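Side-chain contacts in aspartate-semialdehyde dehydrogenase (Thermus thermophilus, PDB 2YV3), which probably catalyses the NADPH-dependent reductive dephosphorylation of L-aspartyl-4-phosphate to L-aspartate semialdehyde, a step toward lysine, methionine and threonine: residues A[132-137]-A[216-221]; A[19-24]-A[44-49]; A[169-172]-A[178-181]. All blocks are in the same frame, centred on the assembly; numbering follows the deposited sequence.

Interaction 1. Residues A[132-137]-A[216-221]; sequences MALWPL and KIFGDD
Trp135, within helix 125-141, comes closest to Phe218, at the end of helix 205-219, with 8.0 Å between their CA atoms, a gap spanned here by two large aromatic side chains. The two rings do so in an edge-to-face pair: the six-membered ring of Trp135 turns its edge toward the face of Phe218, with the planes 68° apart and the centroids separated by 5.1 Å. Trp135 CE3 stands over the middle of the phenyl ring, 3.9 Å above its plane, so a weakly positive C-H edge can meet the pi cloud. The indole reaches across because its CG lies anti to the backbone N (chi1 176°). Leu134 adds an aliphatic contact, its CD2 lying 4.2 Å from Phe218 CE2, while the backbone Leu134 O approaches the same CE2 obliquely. The contact falls in the dimerisation part of the enzyme, and helix 125-141 starts at Cys125, the residue predicted to form the acyl-thioester intermediate; the contact lies further along that helix, away from the predicted sites. Pro136, which has no amide hydrogen to give to the preceding turn, kinks the helix just after Trp135. On the partner side, Gly219 takes a positive phi (61°) as the C-prime residue of a Schellman motif, a conformation easy for a residue without CB. His138 meets both aromatic rings, making a three-ring cluster, and Leu134 also packs on Phe305 of strand 302-310.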
loop_
_atom_site.group_PDB
_atom_site.type_symbol
_atom_site.label_atom_id
_atom_site.label_comp_id
_atom_site.label_asym_id
_atom_site.label_seq_id
_atom_site.Cartn_x
_atom_site.Cartn_y
_atom_site.Cartn_z
ATOM N N MET A 132 17.702 4.385 5.253
ATOM C CA MET A 132 18.665 4.254 4.188
ATOM C C MET A 132 18.412 5.307 3.115
ATOM O O MET A 132 19.318 5.723 2.396
ATOM C CB MET A 132 18.567 2.858 3.583
ATOM C CG MET A 132 19.796 2.463 2.813
ATOM S SD MET A 132 21.142 1.940 3.878
ATOM C CE MET A 132 20.719 2.672 5.530
ATOM N N ALA A 133 17.166 5.732 3.004
ATOM C CA ALA A 133 16.833 6.732 2.026
ATOM C C ALA A 133 16.610 8.061 2.733
ATOM O O ALA A 133 17.067 9.108 2.260
ATOM C CB ALA A 133 15.583 6.318 1.255
ATOM N N LEU A 134 15.935 8.022 3.877
ATOM C CA LEU A 134 15.637 9.255 4.604
ATOM C C LEU A 134 16.818 9.840 5.359
ATOM O O LEU A 134 16.748 10.955 5.863
ATOM C CB LEU A 134 14.467 9.055 5.577
ATOM C CG LEU A 134 13.779 10.375 5.949
ATOM C CD1 LEU A 134 12.929 10.833 4.753
ATOM C CD2 LEU A 134 12.925 10.208 7.199
ATOM N N TRP A 135 17.907 9.096 5.447
ATOM C CA TRP A 135 19.064 9.628 6.137
ATOM C C TRP A 135 19.636 10.839 5.393
ATOM O O TRP A 135 19.738 11.937 5.947
ATOM C CB TRP A 135 20.167 8.580 6.284
ATOM C CG TRP A 135 21.321 9.233 6.909
ATOM C CD1 TRP A 135 22.609 9.230 6.473
ATOM C CD2 TRP A 135 21.268 10.133 8.013
ATOM N NE1 TRP A 135 23.362 10.091 7.232
ATOM C CE2 TRP A 135 22.561 10.657 8.187
ATOM C CE3 TRP A 135 20.248 10.550 8.872
ATOM C CZ2 TRP A 135 22.865 11.576 9.180
ATOM C CZ3 TRP A 135 20.546 11.454 9.856
ATOM C CH2 TRP A 135 21.848 11.964 10.005
ATOM N N PRO A 136 20.026 10.648 4.116
ATOM C CA PRO A 136 20.585 11.751 3.328
ATOM C C PRO A 136 19.660 12.953 3.060
ATOM O O PRO A 136 20.137 14.067 2.871
ATOM C CB PRO A 136 21.062 11.053 2.051
ATOM C CG PRO A 136 20.132 9.883 1.934
ATOM C CD PRO A 136 20.029 9.392 3.340
ATOM N N LEU A 137 18.349 12.748 3.054
ATOM C CA LEU A 137 17.426 13.861 2.811
ATOM C C LEU A 137 17.432 14.743 4.045
ATOM O O LEU A 137 17.459 15.968 3.972
ATOM C CB LEU A 137 16.009 13.340 2.552
ATOM C CG LEU A 137 15.741 12.549 1.257
ATOM C CD1 LEU A 137 16.964 11.713 0.854
ATOM C CD2 LEU A 137 14.516 11.643 1.465
ATOM N N LYS A 216 15.419 8.417 17.629
ATOM C CA LYS A 216 16.663 8.048 18.299
ATOM C C LYS A 216 17.800 7.794 17.304
ATOM O O LYS A 216 18.927 8.259 17.503
ATOM C CB LYS A 216 16.460 6.802 19.165
ATOM C CG LYS A 216 17.723 6.336 19.876
ATOM C CD LYS A 216 17.516 4.997 20.550
ATOM C CE LYS A 216 18.730 4.594 21.355
ATOM N NZ LYS A 216 18.401 3.463 22.272
ATOM N N ILE A 217 17.499 7.045 16.244
ATOM C CA ILE A 217 18.482 6.730 15.212
ATOM C C ILE A 217 19.018 8.019 14.585
ATOM O O ILE A 217 20.139 8.066 14.090
ATOM C CB ILE A 217 17.855 5.828 14.117
ATOM C CG1 ILE A 217 17.485 4.474 14.726
ATOM C CG2 ILE A 217 18.828 5.645 12.948
ATOM C CD1 ILE A 217 16.560 3.666 13.876
ATOM N N PHE A 218 18.211 9.069 14.624
ATOM C CA PHE A 218 18.599 10.363 14.086
ATOM C C PHE A 218 18.919 11.318 15.251
ATOM O O PHE A 218 19.577 12.357 15.083
ATOM C CB PHE A 218 17.457 10.919 13.232
ATOM C CG PHE A 218 17.242 10.174 11.948
ATOM C CD1 PHE A 218 17.765 8.892 11.766
ATOM C CD2 PHE A 218 16.472 10.730 10.928
ATOM C CE1 PHE A 218 17.523 8.178 10.599
ATOM C CE2 PHE A 218 16.226 10.018 9.757
ATOM C CZ PHE A 218 16.754 8.738 9.593
ATOM N N GLY A 219 18.468 10.945 16.441
ATOM C CA GLY A 219 18.708 11.796 17.582
ATOM C C GLY A 219 18.060 13.152 17.354
ATOM O O GLY A 219 18.734 14.193 17.404
ATOM N N ASP A 220 16.755 13.128 17.067
ATOM C CA ASP A 220 15.953 14.337 16.849
ATOM C C ASP A 220 14.502 13.990 17.180
ATOM O O ASP A 220 13.770 13.466 16.344
ATOM C CB ASP A 220 16.048 14.830 15.394
ATOM C CG ASP A 220 15.298 16.156 15.166
ATOM O OD1 ASP A 220 14.154 16.280 15.650
ATOM O OD2 ASP A 220 15.841 17.068 14.500
ATOM N N ASP A 221 14.105 14.285 18.413
ATOM C CA ASP A 221 12.757 14.007 18.900
ATOM C C ASP A 221 11.781 14.981 18.257
ATOM O O ASP A 221 10.577 14.879 18.473
ATOM C CB ASP A 221 12.679 14.218 20.421
ATOM C CG ASP A 221 13.932 13.756 21.157
ATOM O OD1 ASP A 221 14.122 14.189 22.318
ATOM O OD2 ASP A 221 14.717 12.961 20.591
#

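Interaction 2. Residues A[19-24]-A[44-49]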
loop_
_atom_site.group_PDB
_atom_site.type_symbol
_atom_site.label_atom_id
_atom_site.label_comp_id
_atom_site.label_asym_id
_atom_site.label_seq_id
_atom_site.Cartn_x
_atom_site.Cartn_y
_atom_site.Cartn_z
ATOM N N VAL A 19 24.680 -13.739 4.127
ATOM C CA VAL A 19 25.333 -12.447 3.933
ATOM C C VAL A 19 26.678 -12.566 4.653
ATOM O O VAL A 19 27.710 -12.116 4.147
ATOM C CB VAL A 19 24.536 -11.224 4.526
ATOM C CG1 VAL A 19 23.049 -11.429 4.336
ATOM C CG2 VAL A 19 24.899 -10.990 5.985
ATOM N N LEU A 20 26.659 -13.206 5.823
ATOM C CA LEU A 20 27.868 -13.391 6.613
ATOM C C LEU A 20 28.859 -14.134 5.748
ATOM O O LEU A 20 30.068 -13.969 5.867
ATOM C CB LEU A 20 27.562 -14.199 7.862
ATOM C CG LEU A 20 28.519 -13.980 9.025
ATOM C CD1 LEU A 20 28.720 -12.491 9.243
ATOM C CD2 LEU A 20 27.958 -14.653 10.282
ATOM N N GLU A 21 28.333 -14.958 4.862
ATOM C CA GLU A 21 29.167 -15.704 3.953
ATOM C C GLU A 21 29.561 -14.770 2.792
ATOM O O GLU A 21 30.747 -14.606 2.482
ATOM C CB GLU A 21 28.367 -16.886 3.442
ATOM C CG GLU A 21 29.123 -17.841 2.574
ATOM C CD GLU A 21 28.237 -18.955 2.051
ATOM O OE1 GLU A 21 27.498 -19.565 2.858
ATOM O OE2 GLU A 21 28.286 -19.224 0.835
ATOM N N ALA A 22 28.549 -14.133 2.191
ATOM C CA ALA A 22 28.700 -13.240 1.036
ATOM C C ALA A 22 29.572 -12.016 1.195
ATOM O O ALA A 22 30.030 -11.462 0.201
ATOM C CB ALA A 22 27.315 -12.801 0.530
ATOM N N ARG A 23 29.763 -11.565 2.428
ATOM C CA ARG A 23 30.596 -10.395 2.684
ATOM C C ARG A 23 31.976 -10.905 3.038
ATOM O O ARG A 23 32.881 -10.129 3.331
ATOM C CB ARG A 23 30.072 -9.581 3.868
ATOM C CG ARG A 23 28.602 -9.230 3.817
ATOM C CD ARG A 23 28.380 -7.743 4.069
ATOM N NE ARG A 23 28.153 -7.045 2.807
ATOM C CZ ARG A 23 28.199 -5.726 2.651
ATOM N NH1 ARG A 23 28.469 -4.931 3.681
ATOM N NH2 ARG A 23 27.968 -5.202 1.460
ATOM N N ASN A 24 32.114 -12.227 3.017
ATOM C CA ASN A 24 33.361 -12.889 3.365
ATOM C C ASN A 24 33.733 -12.453 4.759
ATOM O O ASN A 24 34.873 -12.058 4.997
ATOM C CB ASN A 24 34.488 -12.504 2.400
ATOM C CG ASN A 24 34.132 -12.760 0.951
ATOM O OD1 ASN A 24 33.416 -11.973 0.330
ATOM N ND2 ASN A 24 34.625 -13.876 0.403
ATOM N N ALA A 44 23.822 -24.806 6.629
ATOM C CA ALA A 44 24.944 -24.926 5.717
ATOM C C ALA A 44 25.678 -23.620 5.595
ATOM O O ALA A 44 25.072 -22.556 5.444
ATOM C CB ALA A 44 24.447 -25.363 4.349
ATOM N N PHE A 45 26.993 -23.711 5.640
ATOM C CA PHE A 45 27.823 -22.541 5.541
ATOM C C PHE A 45 29.023 -22.932 4.693
ATOM O O PHE A 45 29.501 -24.062 4.770
ATOM C CB PHE A 45 28.256 -22.110 6.944
ATOM C CG PHE A 45 28.835 -20.737 7.000
ATOM C CD1 PHE A 45 28.146 -19.656 6.452
ATOM C CD2 PHE A 45 30.063 -20.516 7.597
ATOM C CE1 PHE A 45 28.676 -18.375 6.498
ATOM C CE2 PHE A 45 30.603 -19.239 7.652
ATOM C CZ PHE A 45 29.911 -18.165 7.102
ATOM N N ARG A 46 29.505 -22.002 3.880
ATOM C CA ARG A 46 30.635 -22.286 3.010
ATOM C C ARG A 46 30.506 -23.704 2.394
ATOM O O ARG A 46 31.505 -24.360 2.056
ATOM C CB ARG A 46 31.935 -22.120 3.797
ATOM C CG ARG A 46 32.208 -20.670 4.197
ATOM C CD ARG A 46 33.603 -20.499 4.813
ATOM N NE ARG A 46 33.964 -19.093 5.018
ATOM C CZ ARG A 46 33.873 -18.432 6.178
ATOM N NH1 ARG A 46 33.436 -19.046 7.264
ATOM N NH2 ARG A 46 34.210 -17.146 6.245
ATOM N N GLY A 47 29.256 -24.146 2.240
ATOM C CA GLY A 47 28.962 -25.442 1.664
ATOM C C GLY A 47 29.133 -26.537 2.683
ATOM O O GLY A 47 28.700 -27.678 2.497
ATOM N N GLU A 48 29.779 -26.177 3.778
ATOM C CA GLU A 48 30.036 -27.113 4.856
ATOM C C GLU A 48 28.839 -27.105 5.810
ATOM O O GLU A 48 28.242 -26.057 6.090
ATOM C CB GLU A 48 31.318 -26.694 5.581
ATOM C CG GLU A 48 32.377 -26.116 4.620
ATOM C CD GLU A 48 33.428 -25.253 5.314
ATOM O OE1 GLU A 48 33.050 -24.348 6.093
ATOM O OE2 GLU A 48 34.632 -25.477 5.070
ATOM N N GLU A 49 28.482 -28.289 6.291
ATOM C CA GLU A 49 27.369 -28.451 7.223
ATOM C C GLU A 49 27.806 -28.117 8.668
ATOM O O GLU A 49 28.883 -28.493 9.103
ATOM C CB GLU A 49 26.856 -29.886 7.110
ATOM C CG GLU A 49 27.920 -30.851 6.544
ATOM C CD GLU A 49 27.875 -30.999 5.017
ATOM O OE1 GLU A 49 26.936 -31.641 4.494
ATOM O OE2 GLU A 49 28.778 -30.476 4.332
#
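Glu21, in the last turn of helix 11-22, and Arg46, in the tight turn linking strands 42-45 and 48-54, mark the nearest backbone approach, with their CA atoms 6.8 Å apart. Phe45, at the end of its strand, fills the space between helix and hairpin. Its CE1 lies 3.4 Å from Glu21 CB, and the backbone carbon of Leu20 sits at the ring edge, near its plane. Glu21 runs past the ring in the opposite direction: CG is anti to the backbone N (chi1 -175°) and the chain stays extended, which carries the carboxylate alongside the CD1 side of the ring to the turn. There OE1 accepts a weak hydrogen bond from Arg46 N, 3.3 Å long and bent to 148°; the flexible aliphatic part of glutamate suits a residue that must pass alongside a ring and still reach a backbone N-H. Helix 11-22 links the parallel neighbours 3-6 and 31-34 in a beta-alpha-beta crossover of the Rossmann-type NADP-binding domain, and the hairpin forms that sheet's outer margin. An alanine in place of Phe45 is likely to open a gap beside Glu21 CB and leave the hairpin less firmly seated on the helix. The type I' turn from Phe45 to Glu48 gives Arg46 and Gly47 positive phi, which glycine adopts with little cost. Arg46 lays its CG over one face of Phe45, toward the rim, 4.0 Å above the plane, while its NH2 makes a weak hydrogen bond to Phe25 O. Leu20 is buried and touches Phe25 and Ala320 of helix 319-327.

Interaction 3. Residues A[169-172]-A[178-181]; sequences THRF and PKAE
The guanidinium of Arg171 has Pro178 CA over one face and Lys179 CB at its edge, in plane, and the ring of Phe172 meets Pro178 CD, 4.2 Å from its CD1, at the edge near its plane. Pro178 thus touches two successive side chains of helix 159-173, its compact ring suiting a place where the returning loop folds back beside the helix. Phe172 turns its CG anti to the backbone N (chi1 -177°), which sets the ring beside the proline; it also meets Phe189 and packs on Leu235 of the second subunit. The aliphatic part of Lys179 crosses the guanidinium at a slant, although the modelled separations are too short to be trusted in detail. Its NZ makes a long salt bridge to Glu181 OE1, at 3.8 Å. Glu168, one turn earlier on the helix, links both sides: OE1 pairs with Arg171 NH1, and OE2 accepts a hydrogen bond from Lys179 N. The two positive groups lie near each other, an unfavourable proximity that Glu168 and, more weakly, Glu181 probably offset. The chemistry therefore implies a surface loop laid against the helix by apolar contact at Pro178 and by Glu168, with acidic groups probably balancing the basic ones.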
loop_
_atom_site.group_PDB
_atom_site.type_symbol
_atom_site.label_atom_id
_atom_site.label_comp_id
_atom_site.label_asym_id
_atom_site.label_seq_id
_atom_site.Cartn_x
_atom_site.Cartn_y
_atom_site.Cartn_z
ATOM N N THR A 169 -2.386 -18.899 -1.035
ATOM C CA THR A 169 -2.753 -18.303 -2.309
ATOM C C THR A 169 -3.017 -19.460 -3.268
ATOM O O THR A 169 -3.760 -19.327 -4.239
ATOM C CB THR A 169 -1.620 -17.403 -2.875
ATOM O OG1 THR A 169 -1.175 -16.486 -1.867
ATOM C CG2 THR A 169 -2.127 -16.595 -4.063
ATOM N N HIS A 170 -2.419 -20.606 -2.962
ATOM C CA HIS A 170 -2.567 -21.792 -3.794
ATOM C C HIS A 170 -3.949 -22.421 -3.682
ATOM O O HIS A 170 -4.600 -22.736 -4.686
ATOM C CB HIS A 170 -1.503 -22.833 -3.436
ATOM C CG HIS A 170 -1.184 -23.766 -4.564
ATOM N ND1 HIS A 170 0.093 -24.224 -4.816
ATOM C CD2 HIS A 170 -1.974 -24.302 -5.525
ATOM C CE1 HIS A 170 0.075 -25.001 -5.885
ATOM N NE2 HIS A 170 -1.168 -25.063 -6.334
ATOM N N ARG A 171 -4.392 -22.621 -2.452
ATOM C CA ARG A 171 -5.703 -23.195 -2.237
ATOM C C ARG A 171 -6.757 -22.192 -2.718
ATOM O O ARG A 171 -7.782 -22.583 -3.269
ATOM C CB ARG A 171 -5.860 -23.551 -0.762
ATOM C CG ARG A 171 -5.027 -24.772 -0.328
ATOM C CD ARG A 171 -5.043 -24.877 1.184
ATOM N NE ARG A 171 -6.388 -24.622 1.700
ATOM C CZ ARG A 171 -6.654 -24.110 2.899
ATOM N NH1 ARG A 171 -5.660 -23.797 3.720
ATOM N NH2 ARG A 171 -7.914 -23.906 3.277
ATOM N N PHE A 172 -6.477 -20.901 -2.541
ATOM C CA PHE A 172 -7.378 -19.838 -3.007
ATOM C C PHE A 172 -7.700 -20.117 -4.492
ATOM O O PHE A 172 -8.851 -20.328 -4.856
ATOM C CB PHE A 172 -6.702 -18.456 -2.876
ATOM C CG PHE A 172 -7.597 -17.305 -3.266
ATOM C CD1 PHE A 172 -8.589 -16.852 -2.407
ATOM C CD2 PHE A 172 -7.517 -16.744 -4.539
ATOM C CE1 PHE A 172 -9.501 -15.867 -2.812
ATOM C CE2 PHE A 172 -8.425 -15.755 -4.955
ATOM C CZ PHE A 172 -9.418 -15.320 -4.093
ATOM N N PRO A 178 -9.177 -19.757 2.171
ATOM C CA PRO A 178 -7.882 -19.659 2.848
ATOM C C PRO A 178 -7.959 -19.896 4.350
ATOM O O PRO A 178 -8.839 -19.385 5.031
ATOM C CB PRO A 178 -7.401 -18.245 2.477
ATOM C CG PRO A 178 -8.679 -17.501 2.162
ATOM C CD PRO A 178 -9.450 -18.535 1.389
ATOM N N LYS A 179 -7.033 -20.703 4.844
ATOM C CA LYS A 179 -6.942 -21.027 6.262
ATOM C C LYS A 179 -5.991 -20.044 6.954
ATOM O O LYS A 179 -4.814 -20.367 7.167
ATOM C CB LYS A 179 -6.383 -22.440 6.449
ATOM C CG LYS A 179 -7.327 -23.580 6.161
ATOM C CD LYS A 179 -6.585 -24.917 6.218
ATOM C CE LYS A 179 -5.754 -25.065 7.503
ATOM N NZ LYS A 179 -4.917 -26.310 7.548
ATOM N N ALA A 180 -6.482 -18.852 7.292
ATOM C CA ALA A 180 -5.655 -17.854 7.966
ATOM C C ALA A 180 -5.142 -18.412 9.294
ATOM O O ALA A 180 -5.928 -18.898 10.113
ATOM C CB ALA A 180 -6.463 -16.598 8.213
ATOM N N GLU A 181 -3.830 -18.336 9.510
ATOM C CA GLU A 181 -3.241 -18.857 10.738
ATOM C C GLU A 181 -2.081 -18.029 11.226
ATOM O O GLU A 181 -1.921 -17.829 12.423
ATOM C CB GLU A 181 -2.695 -20.267 10.534
ATOM C CG GLU A 181 -3.444 -21.138 9.547
ATOM C CD GLU A 181 -4.397 -22.104 10.219
ATOM O OE1 GLU A 181 -4.411 -23.284 9.795
ATOM O OE2 GLU A 181 -5.128 -21.684 11.154
#

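The three contacts are spread through the subunit and do not touch. Interaction 2 belongs to the NAD-binding domain; interactions 1 and 3 fall in the dimerisation domain, yet their centres are 39 Å apart, on opposite sides of the chain's centre. Interaction 3 is nested within the chain loop that interaction 1 closes, helix 159-173 being followed by helix 205-219. The centres of interactions 1 and 2 are 32 Å apart, those of 2 and 3 about 34 Å. Interaction 2 is nearest a predicted site: the side chain of Leu20 lies about 10 Å from that of Val12, which probably binds NADP(+). Interaction 3 alone reaches the second subunit.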